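Local structure of L-Ala-D/L-Glu epimerase, a muconate lactonizing enzyme (Klebsiella pneumoniae subsp. pneumoniae MGH 78578, 3FCP) at residues 61-66 and 102-107; 261-264 and 270-273; 37-42 and 362-367; 166-171 and 325-330. The protein belongs to the muconate lactonizing enzyme group of the enolase superfamily, pairing an N-terminal capping domain with a barrel domain that binds a magnesium ion. One frame throughout, in Å; residues are numbered along the deposited sequence.

Contact 1 (61-66 and 102-107); sequences GVESPE and NTFAKS
Glu63 reaches straight at the first turn of helix 103-121 and lays its carboxylate beside the backbone there. Its chain is fully extended beyond CG, and CG stands anti to the carbonyl carbon (chi1 -63°), a pose that carries the acid from the loop to the start of the helix. Glu63 OE1 accepts a bent hydrogen bond from Phe104 N at 3.1 Å, met on its syn side and somewhat out of the carboxylate plane. Glu63 OE2 turns to Thr103 and lies 3.4 Å from Thr103 OG1, a hydroxyl engaged by Ala276 O. The side chains of Glu63 and Phe104 cross at a slant, the carboxylate plane 66° from the ring, with Glu63 OE2 3.4 Å from Phe104 CD2. Two waters fill in toward Asn102: one accepts from Asn102 N at 2.8 Å and gives a weak bond to Glu63 OE2, while the other sits 2.6 Å from Asn102 OD1 and near Glu63 OE1. A carboxylate at this helix start is probably favoured by the helix dipole. Asn102 ND2 bonds to Lys100 O and to Val62 O of a second subunit, so the contact borders a subunit interface. Within the N-terminal domain, Phe104 packs on Ile68 of helix 65-80, and on its barrel side it touches Ala276 of helix 275-278.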
loop_
_atom_site.group_PDB
_atom_site.type_symbol
_atom_site.label_atom_id
_atom_site.label_comp_id
_atom_site.label_asym_id
_atom_site.label_seq_id
_atom_site.Cartn_x
_atom_site.Cartn_y
_atom_site.Cartn_z
ATOM N N GLY A 61 -9.553 -9.008 -31.921
ATOM C CA GLY A 61 -10.006 -9.843 -30.824
ATOM C C GLY A 61 -9.555 -11.272 -31.049
ATOM O O GLY A 61 -9.095 -11.600 -32.139
ATOM N N VAL A 62 -9.699 -12.129 -30.042
ATOM C CA VAL A 62 -9.268 -13.521 -30.176
ATOM C C VAL A 62 -10.308 -14.427 -30.824
ATOM O O VAL A 62 -10.023 -15.588 -31.122
ATOM C CB VAL A 62 -8.885 -14.126 -28.803
ATOM C CG1 VAL A 62 -7.904 -13.207 -28.084
ATOM C CG2 VAL A 62 -10.132 -14.354 -27.958
ATOM N N GLU A 63 -11.505 -13.898 -31.054
ATOM C CA GLU A 63 -12.586 -14.683 -31.650
ATOM C C GLU A 63 -12.898 -14.244 -33.080
ATOM O O GLU A 63 -13.370 -13.133 -33.312
ATOM C CB GLU A 63 -13.848 -14.576 -30.779
ATOM C CG GLU A 63 -13.679 -15.155 -29.369
ATOM C CD GLU A 63 -14.936 -15.034 -28.512
ATOM O OE1 GLU A 63 -16.009 -15.520 -28.934
ATOM O OE2 GLU A 63 -14.845 -14.462 -27.406
ATOM N N SER A 64 -12.631 -15.125 -34.037
ATOM C CA SER A 64 -12.879 -14.830 -35.445
ATOM C C SER A 64 -14.280 -15.279 -35.843
ATOM O O SER A 64 -14.930 -16.031 -35.115
ATOM C CB SER A 64 -11.861 -15.566 -36.315
ATOM O OG SER A 64 -12.062 -16.967 -36.218
ATOM N N PRO A 65 -14.770 -14.819 -37.005
ATOM C CA PRO A 65 -16.109 -15.234 -37.433
ATOM C C PRO A 65 -16.203 -16.755 -37.590
ATOM O O PRO A 65 -17.225 -17.357 -37.264
ATOM C CB PRO A 65 -16.294 -14.498 -38.761
ATOM C CG PRO A 65 -15.509 -13.223 -38.551
ATOM C CD PRO A 65 -14.250 -13.739 -37.870
ATOM N N GLU A 66 -15.140 -17.385 -38.086
ATOM C CA GLU A 66 -15.188 -18.828 -38.260
ATOM C C GLU A 66 -15.107 -19.596 -36.931
ATOM O O GLU A 66 -15.742 -20.641 -36.779
ATOM C CB GLU A 66 -14.102 -19.304 -39.240
ATOM C CG GLU A 66 -12.883 -18.411 -39.369
ATOM C CD GLU A 66 -13.159 -17.121 -40.127
ATOM O OE1 GLU A 66 -13.249 -16.066 -39.476
ATOM O OE2 GLU A 66 -13.288 -17.160 -41.369
ATOM N N ASN A 102 -15.272 -17.482 -25.235
ATOM C CA ASN A 102 -16.169 -17.519 -26.384
ATOM C C ASN A 102 -17.404 -16.658 -26.129
ATOM O O ASN A 102 -18.534 -17.068 -26.414
ATOM C CB ASN A 102 -16.572 -18.966 -26.672
ATOM C CG ASN A 102 -15.447 -19.764 -27.309
ATOM O OD1 ASN A 102 -15.321 -19.806 -28.535
ATOM N ND2 ASN A 102 -14.610 -20.384 -26.478
ATOM N N THR A 103 -17.172 -15.462 -25.593
ATOM C CA THR A 103 -18.244 -14.526 -25.274
ATOM C C THR A 103 -18.991 -14.011 -26.507
ATOM O O THR A 103 -20.167 -13.648 -26.420
ATOM C CB THR A 103 -17.696 -13.319 -24.468
ATOM O OG1 THR A 103 -16.668 -12.664 -25.225
ATOM C CG2 THR A 103 -17.114 -13.784 -23.132
ATOM N N PHE A 104 -18.308 -13.963 -27.649
ATOM C CA PHE A 104 -18.942 -13.499 -28.878
ATOM C C PHE A 104 -20.039 -14.496 -29.271
ATOM O O PHE A 104 -21.172 -14.104 -29.559
ATOM C CB PHE A 104 -17.911 -13.366 -30.010
ATOM C CG PHE A 104 -17.122 -12.073 -29.971
ATOM C CD1 PHE A 104 -17.159 -11.191 -31.051
ATOM C CD2 PHE A 104 -16.343 -11.743 -28.864
ATOM C CE1 PHE A 104 -16.429 -9.991 -31.029
ATOM C CE2 PHE A 104 -15.607 -10.549 -28.826
ATOM C CZ PHE A 104 -15.650 -9.670 -29.913
ATOM N N ALA A 105 -19.697 -15.783 -29.271
ATOM C CA ALA A 105 -20.656 -16.835 -29.598
ATOM C C ALA A 105 -21.801 -16.823 -28.575
ATOM O O ALA A 105 -22.967 -16.915 -28.940
ATOM C CB ALA A 105 -19.962 -18.196 -29.594
ATOM N N LYS A 106 -21.462 -16.713 -27.293
ATOM C CA LYS A 106 -22.476 -16.685 -26.243
ATOM C C LYS A 106 -23.409 -15.489 -26.405
ATOM O O LYS A 106 -24.611 -15.593 -26.163
ATOM C CB LYS A 106 -21.815 -16.638 -24.863
ATOM C CG LYS A 106 -21.087 -17.919 -24.488
ATOM C CD LYS A 106 -20.282 -17.754 -23.198
ATOM C CE LYS A 106 -19.595 -19.059 -22.808
ATOM N NZ LYS A 106 -18.649 -18.883 -21.659
ATOM N N SER A 107 -22.861 -14.354 -26.822
ATOM C CA SER A 107 -23.674 -13.156 -27.002
ATOM C C SER A 107 -24.736 -13.335 -28.093
ATOM O O SER A 107 -25.865 -12.859 -27.952
ATOM C CB SER A 107 -22.782 -11.963 -27.341
ATOM O OG SER A 107 -23.572 -10.846 -27.700
HETATM O O HOH W 1 -12.721 -16.715 -26.192
HETATM O O HOH W 2 -15.822 -18.151 -30.473
#

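Contact 2 (261-264 and 270-273); sequences QLAQ and AYAL
Leu262 and Ala263 of helix 256-264 meet the far end of Tyr271, which projects from strand 270-273 of the barrel. The three elements strand 246-249, helix 256-264 and strand 270-273 form one beta-alpha-beta unit of the TIM-barrel-like domain, and this contact seats its helix against the second strand. Along the helix, Leu262 is the first to touch. Its side chain and that of Tyr271 run past each other in opposite directions, so that Leu262 CD1 comes to 3.7 Å from Tyr271 CE1, while Leu262 CB stands 3.3 Å from Tyr271 OH. Leu262 also packs on Ala249 of the first strand and on Leu236 and Val237 of helix 233-242, which places it in the layer between barrel strands and outer helices. Next comes Ala263, whose CB is 3.8 Å from Tyr271 OH. It also touches Ala294 of helix 283-294 and Tyr260 of a neighbouring subunit. With CG set anti to its carbonyl carbon (chi1 -71°), the tyrosine side chain bridges the 10.0 Å between Leu262 CA and Tyr271 CA. The polar end of this buried ring is satisfied one turn back in the same helix, where Tyr271 OH is hydrogen-bonded to Gly259 O.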
loop_
_atom_site.group_PDB
_atom_site.type_symbol
_atom_site.label_atom_id
_atom_site.label_comp_id
_atom_site.label_asym_id
_atom_site.label_seq_id
_atom_site.Cartn_x
_atom_site.Cartn_y
_atom_site.Cartn_z
ATOM N N GLN A 261 -11.977 -6.065 -11.033
ATOM C CA GLN A 261 -10.524 -6.040 -10.861
ATOM C C GLN A 261 -9.902 -4.677 -11.192
ATOM O O GLN A 261 -9.115 -4.140 -10.410
ATOM C CB GLN A 261 -9.888 -7.135 -11.722
ATOM C CG GLN A 261 -10.156 -8.544 -11.216
ATOM C CD GLN A 261 -9.815 -9.618 -12.244
ATOM O OE1 GLN A 261 -8.865 -9.468 -13.021
ATOM N NE2 GLN A 261 -10.577 -10.713 -12.240
ATOM N N LEU A 262 -10.251 -4.119 -12.344
ATOM C CA LEU A 262 -9.708 -2.821 -12.752
ATOM C C LEU A 262 -10.084 -1.713 -11.761
ATOM O O LEU A 262 -9.244 -0.905 -11.366
ATOM C CB LEU A 262 -10.225 -2.441 -14.139
ATOM C CG LEU A 262 -9.246 -2.017 -15.238
ATOM C CD1 LEU A 262 -10.010 -1.161 -16.246
ATOM C CD2 LEU A 262 -8.066 -1.241 -14.674
ATOM N N ALA A 263 -11.353 -1.671 -11.371
ATOM C CA ALA A 263 -11.833 -0.662 -10.430
ATOM C C ALA A 263 -11.098 -0.770 -9.081
ATOM O O ALA A 263 -10.654 0.229 -8.513
ATOM C CB ALA A 263 -13.345 -0.825 -10.230
ATOM N N GLN A 264 -10.970 -1.993 -8.583
ATOM C CA GLN A 264 -10.307 -2.252 -7.309
ATOM C C GLN A 264 -8.853 -1.780 -7.379
ATOM O O GLN A 264 -8.287 -1.299 -6.398
ATOM C CB GLN A 264 -10.387 -3.762 -7.008
ATOM C CG GLN A 264 -9.729 -4.225 -5.716
ATOM C CD GLN A 264 -8.216 -4.240 -5.794
ATOM O OE1 GLN A 264 -7.634 -4.871 -6.672
ATOM N NE2 GLN A 264 -7.572 -3.538 -4.870
ATOM N N ALA A 270 -14.270 5.608 -17.373
ATOM C CA ALA A 270 -15.450 4.902 -17.855
ATOM C C ALA A 270 -15.114 3.583 -18.531
ATOM O O ALA A 270 -13.959 3.334 -18.899
ATOM C CB ALA A 270 -16.231 5.802 -18.823
ATOM N N TYR A 271 -16.133 2.737 -18.677
ATOM C CA TYR A 271 -15.987 1.444 -19.338
ATOM C C TYR A 271 -16.789 1.398 -20.640
ATOM O O TYR A 271 -17.938 1.863 -20.706
ATOM C CB TYR A 271 -16.488 0.289 -18.455
ATOM C CG TYR A 271 -15.654 -0.056 -17.239
ATOM C CD1 TYR A 271 -14.339 0.395 -17.103
ATOM C CD2 TYR A 271 -16.169 -0.895 -16.246
ATOM C CE1 TYR A 271 -13.559 0.017 -16.018
ATOM C CE2 TYR A 271 -15.394 -1.283 -15.155
ATOM C CZ TYR A 271 -14.091 -0.822 -15.048
ATOM O OH TYR A 271 -13.325 -1.196 -13.972
ATOM N N ALA A 272 -16.180 0.828 -21.674
ATOM C CA ALA A 272 -16.852 0.671 -22.959
ATOM C C ALA A 272 -17.588 -0.664 -22.903
ATOM O O ALA A 272 -16.997 -1.710 -23.160
ATOM C CB ALA A 272 -15.831 0.659 -24.106
ATOM N N LEU A 273 -18.868 -0.632 -22.548
ATOM C CA LEU A 273 -19.663 -1.856 -22.481
ATOM C C LEU A 273 -19.911 -2.379 -23.899
ATOM O O LEU A 273 -20.205 -1.603 -24.810
ATOM C CB LEU A 273 -21.016 -1.583 -21.814
ATOM C CG LEU A 273 -21.053 -0.907 -20.442
ATOM C CD1 LEU A 273 -22.501 -0.618 -20.048
ATOM C CD2 LEU A 273 -20.386 -1.807 -19.414
#

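Contact 3 (37-42 and 362-367); sequences IVRLTR and LDEDKL
Arg39 and Glu364 supply the charged part of the contact. Arg39 NH1 points almost straight at Glu364 OE2, with an N-H...O angle of 174°, but at 3.2 Å the hydrogen bond within this salt bridge is weak. The carboxylate oxygen arrives at the guanidinium edge, near its plane, yet the two flat groups are turned 72° apart, so the pairing is by one oxygen and not side by side. The arginine chain leaves the strand extended and then bends at chi3 (59°), swinging its head across the end of Glu364 at about a right angle. Its stronger partner is Glu11 on strand 7-17, which takes Arg39 NE in a second salt bridge.

Apolar contacts make up the rest. Ile37 CG2 stands 4.1 Å from Leu362 CD1, the two side chains sliding past each other in opposite directions, and Leu367 CD1 comes to 4.5 Å from the same Ile37 CG2. Leu367 also rests on Trp13 and Val15 of strand 7-17. The C-terminal helix 364-370 is thereby held on the three-stranded antiparallel sheet that opens the N-terminal domain in enolase-superfamily proteins, though more than 300 residues separate the segments.

Capping interactions close the start of the helix. Asp363 is the N-cap of helix 364-370: Asp363 OD1 accepts from Lys366 N at 3.2 Å, approached from well above the carboxylate plane. Asp363 OD2 forms a salt bridge with Lys366 NZ at 3.5 Å, and Asp363 O takes Leu367 N at 2.8 Å.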
loop_
_atom_site.group_PDB
_atom_site.type_symbol
_atom_site.label_atom_id
_atom_site.label_comp_id
_atom_site.label_asym_id
_atom_site.label_seq_id
_atom_site.Cartn_x
_atom_site.Cartn_y
_atom_site.Cartn_z
ATOM N N ILE A 37 -24.688 -14.850 -37.889
ATOM C CA ILE A 37 -26.087 -14.742 -37.531
ATOM C C ILE A 37 -26.611 -16.078 -37.030
ATOM O O ILE A 37 -26.251 -17.140 -37.546
ATOM C CB ILE A 37 -26.923 -14.287 -38.762
ATOM C CG1 ILE A 37 -26.452 -12.905 -39.225
ATOM C CG2 ILE A 37 -28.411 -14.275 -38.427
ATOM C CD1 ILE A 37 -26.628 -11.808 -38.201
ATOM N N VAL A 38 -27.462 -16.017 -36.018
ATOM C CA VAL A 38 -28.039 -17.221 -35.452
ATOM C C VAL A 38 -29.555 -17.133 -35.392
ATOM O O VAL A 38 -30.122 -16.058 -35.193
ATOM C CB VAL A 38 -27.494 -17.478 -34.018
ATOM C CG1 VAL A 38 -27.673 -16.237 -33.165
ATOM C CG2 VAL A 38 -28.225 -18.648 -33.374
ATOM N N ARG A 39 -30.205 -18.272 -35.600
ATOM C CA ARG A 39 -31.655 -18.358 -35.492
ATOM C C ARG A 39 -31.909 -19.552 -34.587
ATOM O O ARG A 39 -31.490 -20.672 -34.878
ATOM C CB ARG A 39 -32.332 -18.578 -36.846
ATOM C CG ARG A 39 -33.857 -18.683 -36.723
ATOM C CD ARG A 39 -34.542 -18.612 -38.073
ATOM N NE ARG A 39 -34.090 -19.671 -38.965
ATOM C CZ ARG A 39 -34.318 -19.685 -40.275
ATOM N NH1 ARG A 39 -34.994 -18.693 -40.837
ATOM N NH2 ARG A 39 -33.859 -20.682 -41.021
ATOM N N LEU A 40 -32.577 -19.298 -33.470
ATOM C CA LEU A 40 -32.880 -20.345 -32.514
ATOM C C LEU A 40 -34.373 -20.622 -32.559
ATOM O O LEU A 40 -35.186 -19.707 -32.432
ATOM C CB LEU A 40 -32.450 -19.902 -31.113
ATOM C CG LEU A 40 -32.563 -20.911 -29.965
ATOM C CD1 LEU A 40 -31.575 -20.533 -28.859
ATOM C CD2 LEU A 40 -33.991 -20.945 -29.438
ATOM N N THR A 41 -34.728 -21.888 -32.755
ATOM C CA THR A 41 -36.126 -22.277 -32.827
ATOM C C THR A 41 -36.543 -23.024 -31.573
ATOM O O THR A 41 -35.867 -23.965 -31.149
ATOM C CB THR A 41 -36.389 -23.172 -34.055
ATOM O OG1 THR A 41 -36.056 -22.455 -35.248
ATOM C CG2 THR A 41 -37.860 -23.576 -34.112
ATOM N N ARG A 42 -37.653 -22.591 -30.981
ATOM C CA ARG A 42 -38.187 -23.216 -29.775
ATOM C C ARG A 42 -39.254 -24.251 -30.128
ATOM O O ARG A 42 -39.756 -24.274 -31.249
ATOM C CB ARG A 42 -38.790 -22.150 -28.863
ATOM C CG ARG A 42 -37.757 -21.224 -28.233
ATOM C CD ARG A 42 -38.350 -19.880 -27.849
ATOM N NE ARG A 42 -39.608 -19.988 -27.109
ATOM C CZ ARG A 42 -39.828 -19.426 -25.921
ATOM N NH1 ARG A 42 -38.870 -18.723 -25.321
ATOM N NH2 ARG A 42 -41.016 -19.525 -25.348
ATOM N N LEU A 362 -35.636 -11.168 -39.642
ATOM C CA LEU A 362 -34.682 -11.674 -40.618
ATOM C C LEU A 362 -35.273 -11.682 -42.030
ATOM O O LEU A 362 -36.418 -12.093 -42.231
ATOM C CB LEU A 362 -34.276 -13.093 -40.231
ATOM C CG LEU A 362 -32.924 -13.629 -40.691
ATOM C CD1 LEU A 362 -31.813 -12.752 -40.133
ATOM C CD2 LEU A 362 -32.766 -15.067 -40.204
ATOM N N ASP A 363 -34.497 -11.205 -43.000
ATOM C CA ASP A 363 -34.919 -11.190 -44.400
ATOM C C ASP A 363 -34.234 -12.413 -45.006
ATOM O O ASP A 363 -33.071 -12.343 -45.407
ATOM C CB ASP A 363 -34.425 -9.919 -45.100
ATOM C CG ASP A 363 -34.883 -9.829 -46.554
ATOM O OD1 ASP A 363 -34.961 -10.877 -47.232
ATOM O OD2 ASP A 363 -35.148 -8.700 -47.026
ATOM N N GLU A 364 -34.949 -13.534 -45.054
ATOM C CA GLU A 364 -34.377 -14.770 -45.573
ATOM C C GLU A 364 -33.743 -14.670 -46.951
ATOM O O GLU A 364 -32.693 -15.266 -47.196
ATOM C CB GLU A 364 -35.422 -15.888 -45.560
ATOM C CG GLU A 364 -35.600 -16.522 -44.187
ATOM C CD GLU A 364 -36.341 -17.841 -44.245
ATOM O OE1 GLU A 364 -37.556 -17.826 -44.549
ATOM O OE2 GLU A 364 -35.707 -18.894 -43.993
ATOM N N ASP A 365 -34.363 -13.921 -47.855
ATOM C CA ASP A 365 -33.802 -13.785 -49.189
ATOM C C ASP A 365 -32.409 -13.177 -49.106
ATOM O O ASP A 365 -31.483 -13.651 -49.753
ATOM C CB ASP A 365 -34.713 -12.929 -50.075
ATOM C CG ASP A 365 -36.008 -13.638 -50.431
ATOM O OD1 ASP A 365 -35.960 -14.866 -50.664
ATOM O OD2 ASP A 365 -37.065 -12.974 -50.488
ATOM N N LYS A 366 -32.259 -12.130 -48.303
ATOM C CA LYS A 366 -30.956 -11.496 -48.146
ATOM C C LYS A 366 -30.006 -12.414 -47.379
ATOM O O LYS A 366 -28.831 -12.538 -47.725
ATOM C CB LYS A 366 -31.100 -10.158 -47.416
ATOM C CG LYS A 366 -31.610 -9.022 -48.292
ATOM C CD LYS A 366 -31.550 -7.703 -47.548
ATOM C CE LYS A 366 -31.831 -6.527 -48.464
ATOM N NZ LYS A 366 -33.153 -6.661 -49.120
ATOM N N LEU A 367 -30.518 -13.063 -46.339
ATOM C CA LEU A 367 -29.693 -13.965 -45.546
ATOM C C LEU A 367 -28.991 -14.959 -46.452
ATOM O O LEU A 367 -27.771 -15.107 -46.400
ATOM C CB LEU A 367 -30.544 -14.730 -44.532
ATOM C CG LEU A 367 -29.776 -15.768 -43.701
ATOM C CD1 LEU A 367 -28.688 -15.078 -42.878
ATOM C CD2 LEU A 367 -30.748 -16.511 -42.796
#

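Contact 4 (166-171 and 325-330); sequences AFKLKI and GTEMFG
Lys168 and Glu327 meet through the ends of their long side chains, and this one pair carries the contact. Lys168 NZ gives a hydrogen bond of 2.8 Å to Glu327 OE1 as part of a salt bridge, the bond falling on the syn lone pair of OE1. The lysine is extended throughout, with CG opposite the backbone N (chi1 166°), and it passes the acid obliquely so that its methylene CD also lies 3.4 Å from Glu327 OE1. Glu327 CG sits between the backbone N and the carbonyl carbon (chi1 46°), and the chain runs out straight from there. Its oxygens are further held by Tyr299 OH, at OE1, and by Thr302 N, at OE2. Lys168 NZ has two more acid partners, Asp199 and Glu225, on the next two barrel strands. Strand 166-170 is the second of the barrel and carries the Lys-X-Lys pattern of the muconate lactonizing enzyme group at Lys168 and Lys170. The side chain of Lys168 lies about 6 Å from the magnesium ion, whose site comprises Asn201, Asp250 and Glu251.

Away from the ion pair the segments stand apart: the CA atoms of Lys168 and Glu327 are 8.5 Å from each other, and Phe329 CE2 stays 5.7 Å from Lys168 CD, its nearest approach. That ring makes an edge-to-face stack with Trp141 instead, while Met328 centres an inverse gamma turn and packs on helix 307-317.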
loop_
_atom_site.group_PDB
_atom_site.type_symbol
_atom_site.label_atom_id
_atom_site.label_comp_id
_atom_site.label_asym_id
_atom_site.label_seq_id
_atom_site.Cartn_x
_atom_site.Cartn_y
_atom_site.Cartn_z
ATOM N N ALA A 166 -21.043 14.609 -31.360
ATOM C CA ALA A 166 -19.945 13.903 -30.711
ATOM C C ALA A 166 -19.205 13.117 -31.782
ATOM O O ALA A 166 -19.823 12.507 -32.654
ATOM C CB ALA A 166 -20.472 12.960 -29.637
ATOM N N PHE A 167 -17.879 13.142 -31.724
ATOM C CA PHE A 167 -17.068 12.429 -32.695
ATOM C C PHE A 167 -15.980 11.614 -32.007
ATOM O O PHE A 167 -15.405 12.044 -31.009
ATOM C CB PHE A 167 -16.424 13.422 -33.665
ATOM C CG PHE A 167 -17.417 14.263 -34.416
ATOM C CD1 PHE A 167 -18.093 13.748 -35.518
ATOM C CD2 PHE A 167 -17.700 15.559 -34.004
ATOM C CE1 PHE A 167 -19.042 14.517 -36.204
ATOM C CE2 PHE A 167 -18.648 16.334 -34.682
ATOM C CZ PHE A 167 -19.318 15.809 -35.782
ATOM N N LYS A 168 -15.713 10.431 -32.548
ATOM C CA LYS A 168 -14.673 9.556 -32.023
ATOM C C LYS A 168 -13.600 9.450 -33.100
ATOM O O LYS A 168 -13.864 8.978 -34.204
ATOM C CB LYS A 168 -15.253 8.174 -31.701
ATOM C CG LYS A 168 -14.211 7.089 -31.461
ATOM C CD LYS A 168 -14.857 5.767 -31.054
ATOM C CE LYS A 168 -13.878 4.608 -31.198
ATOM N NZ LYS A 168 -14.380 3.338 -30.586
ATOM N N LEU A 169 -12.393 9.906 -32.786
ATOM C CA LEU A 169 -11.303 9.861 -33.754
ATOM C C LEU A 169 -10.391 8.679 -33.477
ATOM O O LEU A 169 -9.982 8.448 -32.335
ATOM C CB LEU A 169 -10.476 11.148 -33.701
ATOM C CG LEU A 169 -11.179 12.465 -33.369
ATOM C CD1 LEU A 169 -10.171 13.604 -33.506
ATOM C CD2 LEU A 169 -12.371 12.679 -34.273
ATOM N N LYS A 170 -10.076 7.922 -34.518
ATOM C CA LYS A 170 -9.193 6.785 -34.338
ATOM C C LYS A 170 -7.778 7.205 -34.692
ATOM O O LYS A 170 -7.538 7.823 -35.733
ATOM C CB LYS A 170 -9.650 5.601 -35.195
ATOM C CG LYS A 170 -11.040 5.101 -34.801
ATOM C CD LYS A 170 -11.186 3.585 -34.919
ATOM C CE LYS A 170 -10.311 2.850 -33.908
ATOM N NZ LYS A 170 -10.538 1.366 -33.950
ATOM N N ILE A 171 -6.848 6.892 -33.800
ATOM C CA ILE A 171 -5.451 7.236 -34.000
ATOM C C ILE A 171 -4.603 6.090 -33.484
ATOM O O ILE A 171 -5.137 5.075 -33.042
ATOM C CB ILE A 171 -5.082 8.520 -33.234
ATOM C CG1 ILE A 171 -5.412 8.348 -31.748
ATOM C CG2 ILE A 171 -5.850 9.706 -33.808
ATOM C CD1 ILE A 171 -5.019 9.526 -30.880
ATOM N N GLY A 325 -22.706 8.339 -23.828
ATOM C CA GLY A 325 -23.476 7.999 -25.015
ATOM C C GLY A 325 -23.138 6.629 -25.576
ATOM O O GLY A 325 -22.705 5.745 -24.838
ATOM N N THR A 326 -23.350 6.443 -26.878
ATOM C CA THR A 326 -23.055 5.165 -27.530
ATOM C C THR A 326 -22.424 5.389 -28.896
ATOM O O THR A 326 -22.445 6.504 -29.434
ATOM C CB THR A 326 -24.332 4.302 -27.759
ATOM O OG1 THR A 326 -24.896 4.612 -29.043
ATOM C CG2 THR A 326 -25.383 4.579 -26.685
ATOM N N GLU A 327 -21.868 4.318 -29.452
ATOM C CA GLU A 327 -21.253 4.345 -30.772
ATOM C C GLU A 327 -21.928 3.289 -31.649
ATOM O O GLU A 327 -21.270 2.573 -32.405
ATOM C CB GLU A 327 -19.749 4.060 -30.666
ATOM C CG GLU A 327 -19.399 2.875 -29.767
ATOM C CD GLU A 327 -17.920 2.555 -29.767
ATOM O OE1 GLU A 327 -17.106 3.498 -29.863
ATOM O OE2 GLU A 327 -17.568 1.363 -29.651
ATOM N N MET A 328 -23.251 3.193 -31.555
ATOM C CA MET A 328 -23.976 2.198 -32.337
ATOM C C MET A 328 -24.345 2.618 -33.764
ATOM O O MET A 328 -25.521 2.657 -34.143
ATOM C CB MET A 328 -25.208 1.739 -31.558
ATOM C CG MET A 328 -24.971 0.402 -30.818
ATOM S SD MET A 328 -23.579 0.360 -29.670
ATOM C CE MET A 328 -22.390 0.424 -30.535
ATOM N N PHE A 329 -23.312 2.898 -34.560
ATOM C CA PHE A 329 -23.479 3.321 -35.951
ATOM C C PHE A 329 -23.122 2.216 -36.949
ATOM O O PHE A 329 -23.097 2.445 -38.165
ATOM C CB PHE A 329 -22.608 4.557 -36.215
ATOM C CG PHE A 329 -21.139 4.332 -35.962
ATOM C CD1 PHE A 329 -20.365 3.611 -36.864
ATOM C CD2 PHE A 329 -20.535 4.832 -34.810
ATOM C CE1 PHE A 329 -19.013 3.385 -36.627
ATOM C CE2 PHE A 329 -19.179 4.612 -34.561
ATOM C CZ PHE A 329 -18.417 3.886 -35.472
ATOM N N GLY A 330 -22.849 1.024 -36.427
ATOM C CA GLY A 330 -22.482 -0.108 -37.263
ATOM C C GLY A 330 -23.318 -0.310 -38.520
ATOM O O GLY A 330 -22.758 -0.509 -39.598
#

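Contact 3 closes the longest loop, tying the strand 33-42 of the N-terminal sheet to the C-terminal helix 364-370, and the other three contacts are nested inside it. Contact 1, within the N-terminal domain, is the first to close, its centre about 19 Å from that of contact 3. Contacts 4 and 2 belong to the barrel: both reach its strands, contact 2 lies inside the loop closed by contact 4, and their centres are about 19 Å apart. Contacts 1 and 4 flank the chain's centre, about 22 Å between centres. Contact 4 is close to the magnesium site, contact 2 joins strand to outer helix, and contact 3 brings the chain's end back to its beginning.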